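Local atomic coordinates of succinate dehydrogenase (Membrane anchor subunit) (Mycolicibacterium smegmatis, PDB entry 7D6V), a protein that forms the membrane anchor of a mycobacterial succinate dehydrogenase, holding a [2Fe-2S] cluster in the membrane and probably passing electrons from succinate to quinone. Residues 24-38 with 124-136. Residues are numbered along the deposited sequence; the frame is centred on the assembly and turned at random.
Sequences RTLRTDRWWQAPLLT and SVWQSPTACAVAE. With PEV ((1S)-2-{[(2-aminoethoxy)(hydroxy)phosphoryl]oxy}-1-[(palmitoyloxy)methyl]ethyl stearate), chain I.
W31 packs against V134 and A131 where the lead-in and first turns of helix 33-55 lie against the end of helix 115-124 and the loop after it, at one end of a helical membrane anchor. Apolar packing centres on the W31 indole. V134 CG2 stands over one face as a CH-pi contact, 4.1 Å from the centroid of the six-membered ring and 19° off its normal; W32 CD1 covers the opposite face. T130 CG2 meets the rim at W31 CZ3 (4.0 Å), and the methyl of A131 touches W31 CB. With W31 CG wedged between its own backbone N and carbonyl carbon (chi1 45°), the indole lies across the V134 side chain nearly at a right angle. R24, bent at chi2 and chi3, lays CD 3.4 Å from A135 CB.

One hydrogen bond joins the two segments: T25 OG1 donates to A133 O (3.1 Å), approaching from above the carbonyl plane. Within 24-38, a salt bridge holds R27 side-on to D29, NE to OD1 and NH2 to OD2 (2.7 Å), which fixes the guanidinium's rotation, with W31 CB over one face and NH1 beside A131 CB (3.8 Å). At the helical end, P35 CG rests against the carbonyl oxygen of T130, and S124 OG, hydrogen-bonded to A120 O, lies against T38.

The loop also faces the iron-sulfur subunit: C132 forms a disulfide with C208 of that chain, and E136 OE2 is hydrogen-bonded to H156 ND1 of the same subunit. The ester carbonyl oxygen O31 of the phospholipid lies above the W126 indole face, 3.1 Å from NE1.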
ATOM      1  N   ARG C  24      30.553  -3.165   4.196  1.00 17.38           N
ATOM      2  CA  ARG C  24      30.105  -1.781   4.254  1.00 17.38           C
ATOM      3  C   ARG C  24      28.863  -1.578   3.395  1.00 17.38           C
ATOM      4  O   ARG C  24      27.914  -0.902   3.805  1.00 17.38           O
ATOM      5  CB  ARG C  24      31.246  -0.866   3.812  1.00 17.38           C
ATOM      6  CG  ARG C  24      30.930   0.594   3.889  1.00 17.38           C
ATOM      7  CD  ARG C  24      30.729   0.948   5.338  1.00 17.38           C
ATOM      8  NE  ARG C  24      31.900   0.688   6.167  1.00 17.38           N
ATOM      9  CZ  ARG C  24      32.913   1.532   6.311  1.00 17.38           C
ATOM     10  NH1 ARG C  24      32.883   2.709   5.703  1.00 17.38           N
ATOM     11  NH2 ARG C  24      33.939   1.215   7.086  1.00 17.38           N
ATOM     12  N   THR C  25      28.848  -2.164   2.201  1.00 15.94           N
ATOM     13  CA  THR C  25      27.640  -2.247   1.395  1.00 15.94           C
ATOM     14  C   THR C  25      27.668  -3.561   0.632  1.00 15.94           C
ATOM     15  O   THR C  25      28.728  -4.150   0.411  1.00 15.94           O
ATOM     16  CB  THR C  25      27.504  -1.057   0.436  1.00 15.94           C
ATOM     17  OG1 THR C  25      26.150  -0.966  -0.024  1.00 15.94           O
ATOM     18  CG2 THR C  25      28.431  -1.208  -0.760  1.00 15.94           C
ATOM     19  N   LEU C  26      26.483  -4.029   0.249  1.00 15.05           N
ATOM     20  CA  LEU C  26      26.350  -5.216  -0.582  1.00 15.05           C
ATOM     21  C   LEU C  26      25.984  -4.875  -2.019  1.00 15.05           C
ATOM     22  O   LEU C  26      25.705  -5.781  -2.808  1.00 15.05           O
ATOM     23  CB  LEU C  26      25.317  -6.174   0.012  1.00 15.05           C
ATOM     24  CG  LEU C  26      25.791  -7.011   1.199  1.00 15.05           C
ATOM     25  CD1 LEU C  26      24.644  -7.808   1.778  1.00 15.05           C
ATOM     26  CD2 LEU C  26      26.924  -7.929   0.793  1.00 15.05           C
ATOM     27  N   ARG C  27      25.982  -3.595  -2.374  1.00 15.04           N
ATOM     28  CA  ARG C  27      25.671  -3.191  -3.736  1.00 15.04           C
ATOM     29  C   ARG C  27      26.785  -3.611  -4.685  1.00 15.04           C
ATOM     30  O   ARG C  27      27.969  -3.569  -4.340  1.00 15.04           O
ATOM     31  CB  ARG C  27      25.455  -1.680  -3.802  1.00 15.04           C
ATOM     32  CG  ARG C  27      24.177  -1.219  -3.133  1.00 15.04           C
ATOM     33  CD  ARG C  27      24.024   0.289  -3.167  1.00 15.04           C
ATOM     34  NE  ARG C  27      24.042   0.808  -4.529  1.00 15.04           N
ATOM     35  CZ  ARG C  27      23.595   2.009  -4.878  1.00 15.04           C
ATOM     36  NH1 ARG C  27      23.088   2.822  -3.968  1.00 15.04           N
ATOM     37  NH2 ARG C  27      23.653   2.394  -6.143  1.00 15.04           N
ATOM     38  N   THR C  28      26.397  -4.020  -5.890  1.00 16.58           N
ATOM     39  CA  THR C  28      27.335  -4.503  -6.893  1.00 16.58           C
ATOM     40  C   THR C  28      27.483  -3.556  -8.074  1.00 16.58           C
ATOM     41  O   THR C  28      28.280  -3.831  -8.975  1.00 16.58           O
ATOM     42  CB  THR C  28      26.909  -5.890  -7.390  1.00 16.58           C
ATOM     43  OG1 THR C  28      25.583  -5.822  -7.928  1.00 16.58           O
ATOM     44  CG2 THR C  28      26.936  -6.898  -6.258  1.00 16.58           C
ATOM     45  N   ASP C  29      26.743  -2.454  -8.095  1.00 17.22           N
ATOM     46  CA  ASP C  29      26.849  -1.458  -9.147  1.00 17.22           C
ATOM     47  C   ASP C  29      27.974  -0.477  -8.818  1.00 17.22           C
ATOM     48  O   ASP C  29      28.712  -0.644  -7.844  1.00 17.22           O
ATOM     49  CB  ASP C  29      25.513  -0.742  -9.329  1.00 17.22           C
ATOM     50  CG  ASP C  29      24.994  -0.147  -8.037  1.00 17.22           C
ATOM     51  OD1 ASP C  29      25.562  -0.447  -6.970  1.00 17.22           O
ATOM     52  OD2 ASP C  29      24.015   0.624  -8.088  1.00 17.22           O
ATOM     53  N   ARG C  30      28.117   0.563  -9.638  1.00 17.77           N
ATOM     54  CA  ARG C  30      29.095   1.622  -9.401  1.00 17.77           C
ATOM     55  C   ARG C  30      28.375   2.776  -8.712  1.00 17.77           C
ATOM     56  O   ARG C  30      28.038   3.792  -9.319  1.00 17.77           O
ATOM     57  CB  ARG C  30      29.747   2.059 -10.707  1.00 17.77           C
ATOM     58  CG  ARG C  30      30.898   1.180 -11.151  1.00 17.77           C
ATOM     59  CD  ARG C  30      31.572   1.746 -12.385  1.00 17.77           C
ATOM     60  NE  ARG C  30      30.604   2.218 -13.369  1.00 17.77           N
ATOM     61  CZ  ARG C  30      30.083   1.463 -14.331  1.00 17.77           C
ATOM     62  NH1 ARG C  30      30.440   0.191 -14.444  1.00 17.77           N
ATOM     63  NH2 ARG C  30      29.206   1.980 -15.180  1.00 17.77           N
ATOM     64  N   TRP C  31      28.134   2.603  -7.412  1.00 15.83           N
ATOM     65  CA  TRP C  31      27.401   3.601  -6.642  1.00 15.83           C
ATOM     66  C   TRP C  31      28.197   4.882  -6.440  1.00 15.83           C
ATOM     67  O   TRP C  31      27.615   5.908  -6.079  1.00 15.83           O
ATOM     68  CB  TRP C  31      26.999   3.018  -5.290  1.00 15.83           C
ATOM     69  CG  TRP C  31      28.095   2.263  -4.609  1.00 15.83           C
ATOM     70  CD1 TRP C  31      28.313   0.922  -4.655  1.00 15.83           C
ATOM     71  CD2 TRP C  31      29.124   2.809  -3.778  1.00 15.83           C
ATOM     72  NE1 TRP C  31      29.413   0.596  -3.906  1.00 15.83           N
ATOM     73  CE2 TRP C  31      29.929   1.738  -3.356  1.00 15.83           C
ATOM     74  CE3 TRP C  31      29.441   4.101  -3.350  1.00 15.83           C
ATOM     75  CZ2 TRP C  31      31.031   1.917  -2.525  1.00 15.83           C
ATOM     76  CZ3 TRP C  31      30.534   4.275  -2.529  1.00 15.83           C
ATOM     77  CH2 TRP C  31      31.315   3.189  -2.123  1.00 15.83           C
ATOM     78  N   TRP C  32      29.504   4.845  -6.674  1.00 16.37           N
ATOM     79  CA  TRP C  32      30.383   5.989  -6.497  1.00 16.37           C
ATOM     80  C   TRP C  32      30.523   6.834  -7.755  1.00 16.37           C
ATOM     81  O   TRP C  32      31.292   7.800  -7.754  1.00 16.37           O
ATOM     82  CB  TRP C  32      31.765   5.509  -6.050  1.00 16.37           C
ATOM     83  CG  TRP C  32      32.191   4.252  -6.739  1.00 16.37           C
ATOM     84  CD1 TRP C  32      32.018   2.975  -6.295  1.00 16.37           C
ATOM     85  CD2 TRP C  32      32.854   4.151  -8.001  1.00 16.37           C
ATOM     86  NE1 TRP C  32      32.534   2.086  -7.201  1.00 16.37           N
ATOM     87  CE2 TRP C  32      33.054   2.783  -8.259  1.00 16.37           C
ATOM     88  CE3 TRP C  32      33.300   5.084  -8.939  1.00 16.37           C
ATOM     89  CZ2 TRP C  32      33.684   2.326  -9.412  1.00 16.37           C
ATOM     90  CZ3 TRP C  32      33.919   4.630 -10.083  1.00 16.37           C
ATOM     91  CH2 TRP C  32      34.106   3.264 -10.311  1.00 16.37           C
ATOM     92  N   GLN C  33      29.807   6.492  -8.825  1.00 17.20           N
ATOM     93  CA  GLN C  33      29.985   7.185 -10.094  1.00 17.20           C
ATOM     94  C   GLN C  33      29.365   8.579 -10.060  1.00 17.20           C
ATOM     95  O   GLN C  33      29.981   9.553 -10.505  1.00 17.20           O
ATOM     96  CB  GLN C  33      29.383   6.345 -11.217  1.00 17.20           C
ATOM     97  CG  GLN C  33      30.057   6.509 -12.556  1.00 17.20           C
ATOM     98  CD  GLN C  33      29.157   6.107 -13.700  1.00 17.20           C
ATOM     99  OE1 GLN C  33      29.427   5.135 -14.403  1.00 17.20           O
ATOM    100  NE2 GLN C  33      28.084   6.857 -13.898  1.00 17.20           N
ATOM    101  N   ALA C  34      28.142   8.690  -9.541  1.00 16.16           N
ATOM    102  CA  ALA C  34      27.488   9.994  -9.453  1.00 16.16           C
ATOM    103  C   ALA C  34      28.218  10.990  -8.557  1.00 16.16           C
ATOM    104  O   ALA C  34      28.313  12.168  -8.949  1.00 16.16           O
ATOM    105  CB  ALA C  34      26.035   9.811  -8.996  1.00 16.16           C
ATOM    106  N   PRO C  35      28.710  10.626  -7.363  1.00 15.86           N
ATOM    107  CA  PRO C  35      29.486  11.603  -6.582  1.00 15.86           C
ATOM    108  C   PRO C  35      30.710  12.133  -7.307  1.00 15.86           C
ATOM    109  O   PRO C  35      31.022  13.322  -7.180  1.00 15.86           O
ATOM    110  CB  PRO C  35      29.867  10.815  -5.322  1.00 15.86           C
ATOM    111  CG  PRO C  35      28.841   9.769  -5.208  1.00 15.86           C
ATOM    112  CD  PRO C  35      28.481   9.386  -6.597  1.00 15.86           C
ATOM    113  N   LEU C  36      31.414  11.293  -8.069  1.00 15.64           N
ATOM    114  CA  LEU C  36      32.552  11.781  -8.843  1.00 15.64           C
ATOM    115  C   LEU C  36      32.119  12.816  -9.871  1.00 15.64           C
ATOM    116  O   LEU C  36      32.769  13.852 -10.036  1.00 15.64           O
ATOM    117  CB  LEU C  36      33.271  10.624  -9.536  1.00 15.64           C
ATOM    118  CG  LEU C  36      34.064   9.633  -8.697  1.00 15.64           C
ATOM    119  CD1 LEU C  36      34.548   8.500  -9.573  1.00 15.64           C
ATOM    120  CD2 LEU C  36      35.242  10.341  -8.070  1.00 15.64           C
ATOM    121  N   LEU C  37      31.036  12.539 -10.595  1.00 15.34           N
ATOM    122  CA  LEU C  37      30.574  13.489 -11.597  1.00 15.34           C
ATOM    123  C   LEU C  37      30.179  14.808 -10.950  1.00 15.34           C
ATOM    124  O   LEU C  37      30.516  15.885 -11.460  1.00 15.34           O
ATOM    125  CB  LEU C  37      29.408  12.895 -12.380  1.00 15.34           C
ATOM    126  CG  LEU C  37      29.738  11.609 -13.134  1.00 15.34           C
ATOM    127  CD1 LEU C  37      28.579  11.199 -14.018  1.00 15.34           C
ATOM    128  CD2 LEU C  37      31.007  11.778 -13.946  1.00 15.34           C
ATOM    129  N   THR C  38      29.490  14.740  -9.809  1.00 15.11           N
ATOM    130  CA  THR C  38      29.139  15.954  -9.080  1.00 15.11           C
ATOM    131  C   THR C  38      30.386  16.731  -8.679  1.00 15.11           C
ATOM    132  O   THR C  38      30.449  17.956  -8.837  1.00 15.11           O
ATOM    133  CB  THR C  38      28.309  15.602  -7.846  1.00 15.11           C
ATOM    134  OG1 THR C  38      27.212  14.765  -8.228  1.00 15.11           O
ATOM    135  CG2 THR C  38      27.769  16.856  -7.187  1.00 15.11           C
ATOM    136  N   SER C 124      28.399  14.254  -1.900  1.00 13.70           N
ATOM    137  CA  SER C 124      29.681  14.146  -2.588  1.00 13.70           C
ATOM    138  C   SER C 124      30.876  14.519  -1.716  1.00 13.70           C
ATOM    139  O   SER C 124      31.869  13.788  -1.685  1.00 13.70           O
ATOM    140  CB  SER C 124      29.666  15.020  -3.844  1.00 13.70           C
ATOM    141  OG  SER C 124      28.611  14.646  -4.707  1.00 13.70           O
ATOM    142  N   VAL C 125      30.812  15.651  -1.023  1.00 13.72           N
ATOM    143  CA  VAL C 125      31.941  16.144  -0.246  1.00 13.72           C
ATOM    144  C   VAL C 125      31.870  15.664   1.193  1.00 13.72           C
ATOM    145  O   VAL C 125      32.846  15.144   1.737  1.00 13.72           O
ATOM    146  CB  VAL C 125      31.984  17.684  -0.319  1.00 13.72           C
ATOM    147  CG1 VAL C 125      33.199  18.222   0.414  1.00 13.72           C
ATOM    148  CG2 VAL C 125      31.960  18.146  -1.761  1.00 13.72           C
ATOM    149  N   TRP C 126      30.715  15.830   1.832  1.00 15.48           N
ATOM    150  CA  TRP C 126      30.573  15.472   3.233  1.00 15.48           C
ATOM    151  C   TRP C 126      30.282  13.993   3.432  1.00 15.48           C
ATOM    152  O   TRP C 126      30.340  13.517   4.570  1.00 15.48           O
ATOM    153  CB  TRP C 126      29.471  16.322   3.876  1.00 15.48           C
ATOM    154  CG  TRP C 126      29.474  16.315   5.380  1.00 15.48           C
ATOM    155  CD1 TRP C 126      28.404  16.101   6.193  1.00 15.48           C
ATOM    156  CD2 TRP C 126      30.594  16.545   6.246  1.00 15.48           C
ATOM    157  NE1 TRP C 126      28.785  16.174   7.509  1.00 15.48           N
ATOM    158  CE2 TRP C 126      30.125  16.446   7.568  1.00 15.48           C
ATOM    159  CE3 TRP C 126      31.948  16.823   6.031  1.00 15.48           C
ATOM    160  CZ2 TRP C 126      30.958  16.612   8.671  1.00 15.48           C
ATOM    161  CZ3 TRP C 126      32.773  16.985   7.126  1.00 15.48           C
ATOM    162  CH2 TRP C 126      32.275  16.881   8.430  1.00 15.48           C
ATOM    163  N   GLN C 127      29.993  13.262   2.353  1.00 14.16           N
ATOM    164  CA  GLN C 127      29.772  11.817   2.400  1.00 14.16           C
ATOM    165  C   GLN C 127      28.679  11.450   3.397  1.00 14.16           C
ATOM    166  O   GLN C 127      28.786  10.450   4.109  1.00 14.16           O
ATOM    167  CB  GLN C 127      31.062  11.058   2.729  1.00 14.16           C
ATOM    168  CG  GLN C 127      32.335  11.594   2.096  1.00 14.16           C
ATOM    169  CD  GLN C 127      32.282  11.625   0.587  1.00 14.16           C
ATOM    170  OE1 GLN C 127      31.636  10.790  -0.040  1.00 14.16           O
ATOM    171  NE2 GLN C 127      32.977  12.583  -0.007  1.00 14.16           N
ATOM    172  N   SER C 128      27.616  12.260   3.459  1.00 14.95           N
ATOM    173  CA  SER C 128      26.614  12.005   4.485  1.00 14.95           C
ATOM    174  C   SER C 128      25.928  10.677   4.171  1.00 14.95           C
ATOM    175  O   SER C 128      26.142   9.719   4.910  1.00 14.95           O
ATOM    176  CB  SER C 128      25.644  13.174   4.611  1.00 14.95           C
ATOM    177  OG  SER C 128      26.234  14.230   5.344  1.00 14.95           O
ATOM    178  N   PRO C 129      25.126  10.529   3.128  1.00 13.70           N
ATOM    179  CA  PRO C 129      25.252   9.283   2.369  1.00 13.70           C
ATOM    180  C   PRO C 129      26.128   9.514   1.149  1.00 13.70           C
ATOM    181  O   PRO C 129      25.839  10.412   0.353  1.00 13.70           O
ATOM    182  CB  PRO C 129      23.806   8.927   2.013  1.00 13.70           C
ATOM    183  CG  PRO C 129      23.108  10.202   1.978  1.00 13.70           C
ATOM    184  CD  PRO C 129      23.801  11.142   2.924  1.00 13.70           C
ATOM    185  N   THR C 130      27.196   8.737   0.977  1.00 13.92           N
ATOM    186  CA  THR C 130      27.879   8.748  -0.311  1.00 13.92           C
ATOM    187  C   THR C 130      26.966   8.178  -1.384  1.00 13.92           C
ATOM    188  O   THR C 130      26.792   8.769  -2.454  1.00 13.92           O
ATOM    189  CB  THR C 130      29.186   7.960  -0.230  1.00 13.92           C
ATOM    190  OG1 THR C 130      29.957   8.422   0.882  1.00 13.92           O
ATOM    191  CG2 THR C 130      29.994   8.142  -1.496  1.00 13.92           C
ATOM    192  N   ALA C 131      26.352   7.038  -1.090  1.00 14.42           N
ATOM    193  CA  ALA C 131      25.263   6.463  -1.854  1.00 14.42           C
ATOM    194  C   ALA C 131      24.185   6.043  -0.865  1.00 14.42           C
ATOM    195  O   ALA C 131      24.347   6.182   0.349  1.00 14.42           O
ATOM    196  CB  ALA C 131      25.743   5.290  -2.717  1.00 14.42           C
ATOM    197  N   CYS C 132      23.079   5.515  -1.384  1.00 15.96           N
ATOM    198  CA  CYS C 132      21.862   5.428  -0.584  1.00 15.96           C
ATOM    199  C   CYS C 132      21.980   4.415   0.549  1.00 15.96           C
ATOM    200  O   CYS C 132      21.629   4.718   1.697  1.00 15.96           O
ATOM    201  CB  CYS C 132      20.673   5.130  -1.488  1.00 15.96           C
ATOM    202  SG  CYS C 132      20.203   6.627  -2.353  1.00 15.96           S
ATOM    203  N   ALA C 133      22.472   3.216   0.265  1.00 15.16           N
ATOM    204  CA  ALA C 133      22.578   2.173   1.281  1.00 15.16           C
ATOM    205  C   ALA C 133      24.031   1.809   1.570  1.00 15.16           C
ATOM    206  O   ALA C 133      24.351   0.658   1.865  1.00 15.16           O
ATOM    207  CB  ALA C 133      21.787   0.936   0.870  1.00 15.16           C
ATOM    208  N   VAL C 134      24.926   2.789   1.493  1.00 15.25           N
ATOM    209  CA  VAL C 134      26.334   2.614   1.827  1.00 15.25           C
ATOM    210  C   VAL C 134      26.598   3.329   3.143  1.00 15.25           C
ATOM    211  O   VAL C 134      26.207   4.488   3.318  1.00 15.25           O
ATOM    212  CB  VAL C 134      27.252   3.143   0.708  1.00 15.25           C
ATOM    213  CG1 VAL C 134      28.700   2.810   1.007  1.00 15.25           C
ATOM    214  CG2 VAL C 134      26.842   2.558  -0.629  1.00 15.25           C
ATOM    215  N   ALA C 135      27.266   2.641   4.066  1.00 15.67           N
ATOM    216  CA  ALA C 135      27.358   3.127   5.435  1.00 15.67           C
ATOM    217  C   ALA C 135      28.363   4.267   5.570  1.00 15.67           C
ATOM    218  O   ALA C 135      29.363   4.332   4.851  1.00 15.67           O
ATOM    219  CB  ALA C 135      27.719   1.986   6.382  1.00 15.67           C
ATOM    220  N   GLU C 136      28.085   5.159   6.518  1.00 16.02           N
ATOM    221  CA  GLU C 136      28.787   6.428   6.633  1.00 16.02           C
ATOM    222  C   GLU C 136      30.227   6.250   7.105  1.00 16.02           C
ATOM    223  O   GLU C 136      30.524   5.367   7.914  1.00 16.02           O
ATOM    224  CB  GLU C 136      28.075   7.337   7.625  1.00 16.02           C
ATOM    225  CG  GLU C 136      26.972   8.121   7.020  1.00 16.02           C
ATOM    226  CD  GLU C 136      26.249   9.006   8.007  1.00 16.02           C
ATOM    227  OE1 GLU C 136      25.815   8.503   9.057  1.00 16.02           O
ATOM    228  OE2 GLU C 136      26.111  10.212   7.729  1.00 16.02           O
TER
HETATM  229  C48 PEV I 302      27.458  26.566  -8.435  1.00 18.60           C
HETATM  230  C47 PEV I 302      28.354  27.209  -7.382  1.00 18.60           C
HETATM  231  C46 PEV I 302      28.062  26.632  -6.003  1.00 18.60           C
HETATM  232  C45 PEV I 302      28.746  25.282  -5.831  1.00 18.60           C
HETATM  233  C44 PEV I 302      29.182  25.051  -4.390  1.00 18.60           C
HETATM  234  C43 PEV I 302      29.486  23.583  -4.121  1.00 18.60           C
HETATM  235  C42 PEV I 302      30.683  23.440  -3.195  1.00 18.60           C
HETATM  236  C41 PEV I 302      30.240  23.089  -1.783  1.00 18.60           C
HETATM  237  C40 PEV I 302      31.355  22.418  -0.998  1.00 18.60           C
HETATM  238  C39 PEV I 302      31.444  22.988   0.406  1.00 18.60           C
HETATM  239  C38 PEV I 302      30.359  22.382   1.284  1.00 18.60           C
HETATM  240  C37 PEV I 302      30.838  21.092   1.933  1.00 18.60           C
HETATM  241  C36 PEV I 302      30.579  21.102   3.428  1.00 18.60           C
HETATM  242  C35 PEV I 302      29.300  20.350   3.766  1.00 18.60           C
HETATM  243  C34 PEV I 302      29.372  19.781   5.174  1.00 18.60           C
HETATM  244  C33 PEV I 302      29.810  20.844   6.169  1.00 18.60           C
HETATM  245  C32 PEV I 302      30.483  20.206   7.373  1.00 18.60           C
HETATM  246  C31 PEV I 302      29.481  19.967   8.488  1.00 18.60           C
HETATM  247  O31 PEV I 302      28.597  19.196   8.333  1.00 18.60           O
HETATM  248  O2  PEV I 302      29.610  20.651   9.695  1.00 18.60           O
HETATM  249  C2  PEV I 302      29.947  19.812  10.755  1.00 18.60           C
HETATM  250  C1  PEV I 302      28.681  19.493  11.537  1.00 18.60           C
HETATM  251  O3P PEV I 302      28.137  18.312  11.023  1.00 18.60           O
HETATM  252  P   PEV I 302      28.001  17.006  12.018  1.00 18.60           P
HETATM  253  O1P PEV I 302      29.320  16.283  12.106  1.00 18.60           O
HETATM  254  O2P PEV I 302      26.944  16.076  11.477  1.00 18.60           O
HETATM  255  O4P PEV I 302      27.581  17.530  13.520  1.00 18.60           O
HETATM  256  C4  PEV I 302      28.577  17.626  14.497  1.00 18.60           C
HETATM  257  C5  PEV I 302      28.288  18.859  15.350  1.00 18.60           C
HETATM  258  N6  PEV I 302      29.499  19.306  16.014  1.00 18.60           N
HETATM  259  C3  PEV I 302      30.965  20.518  11.648  1.00 18.60           C
HETATM  260  O3  PEV I 302      31.961  21.037  10.814  1.00 18.60           O
HETATM  261  C11 PEV I 302      31.975  22.433  10.732  1.00 18.60           C
HETATM  262  O11 PEV I 302      32.169  23.084  11.700  1.00 18.60           O
HETATM  263  C12 PEV I 302      31.725  23.121   9.393  1.00 18.60           C
HETATM  264  C13 PEV I 302      32.755  24.210   9.107  1.00 18.60           C
HETATM  265  C14 PEV I 302      32.837  24.544   7.622  1.00 18.60           C
HETATM  266  C15 PEV I 302      31.462  24.774   7.001  1.00 18.60           C
HETATM  267  C16 PEV I 302      31.350  26.169   6.396  1.00 18.60           C
HETATM  268  C17 PEV I 302      30.592  26.211   5.070  1.00 18.60           C
HETATM  269  C18 PEV I 302      30.037  24.855   4.637  1.00 18.60           C
HETATM  270  C19 PEV I 302      28.530  24.877   4.378  1.00 18.60           C
HETATM  271  C20 PEV I 302      27.867  26.193   4.781  1.00 18.60           C
HETATM  272  C21 PEV I 302      26.524  26.391   4.083  1.00 18.60           C
HETATM  273  C22 PEV I 302      26.094  27.855   4.058  1.00 18.60           C
HETATM  274  C23 PEV I 302      25.170  28.238   5.211  1.00 18.60           C
HETATM  275  C24 PEV I 302      25.480  29.644   5.709  1.00 18.60           C
HETATM  276  C25 PEV I 302      24.844  30.718   4.832  1.00 18.60           C
HETATM  277  C26 PEV I 302      25.887  31.665   4.246  1.00 18.60           C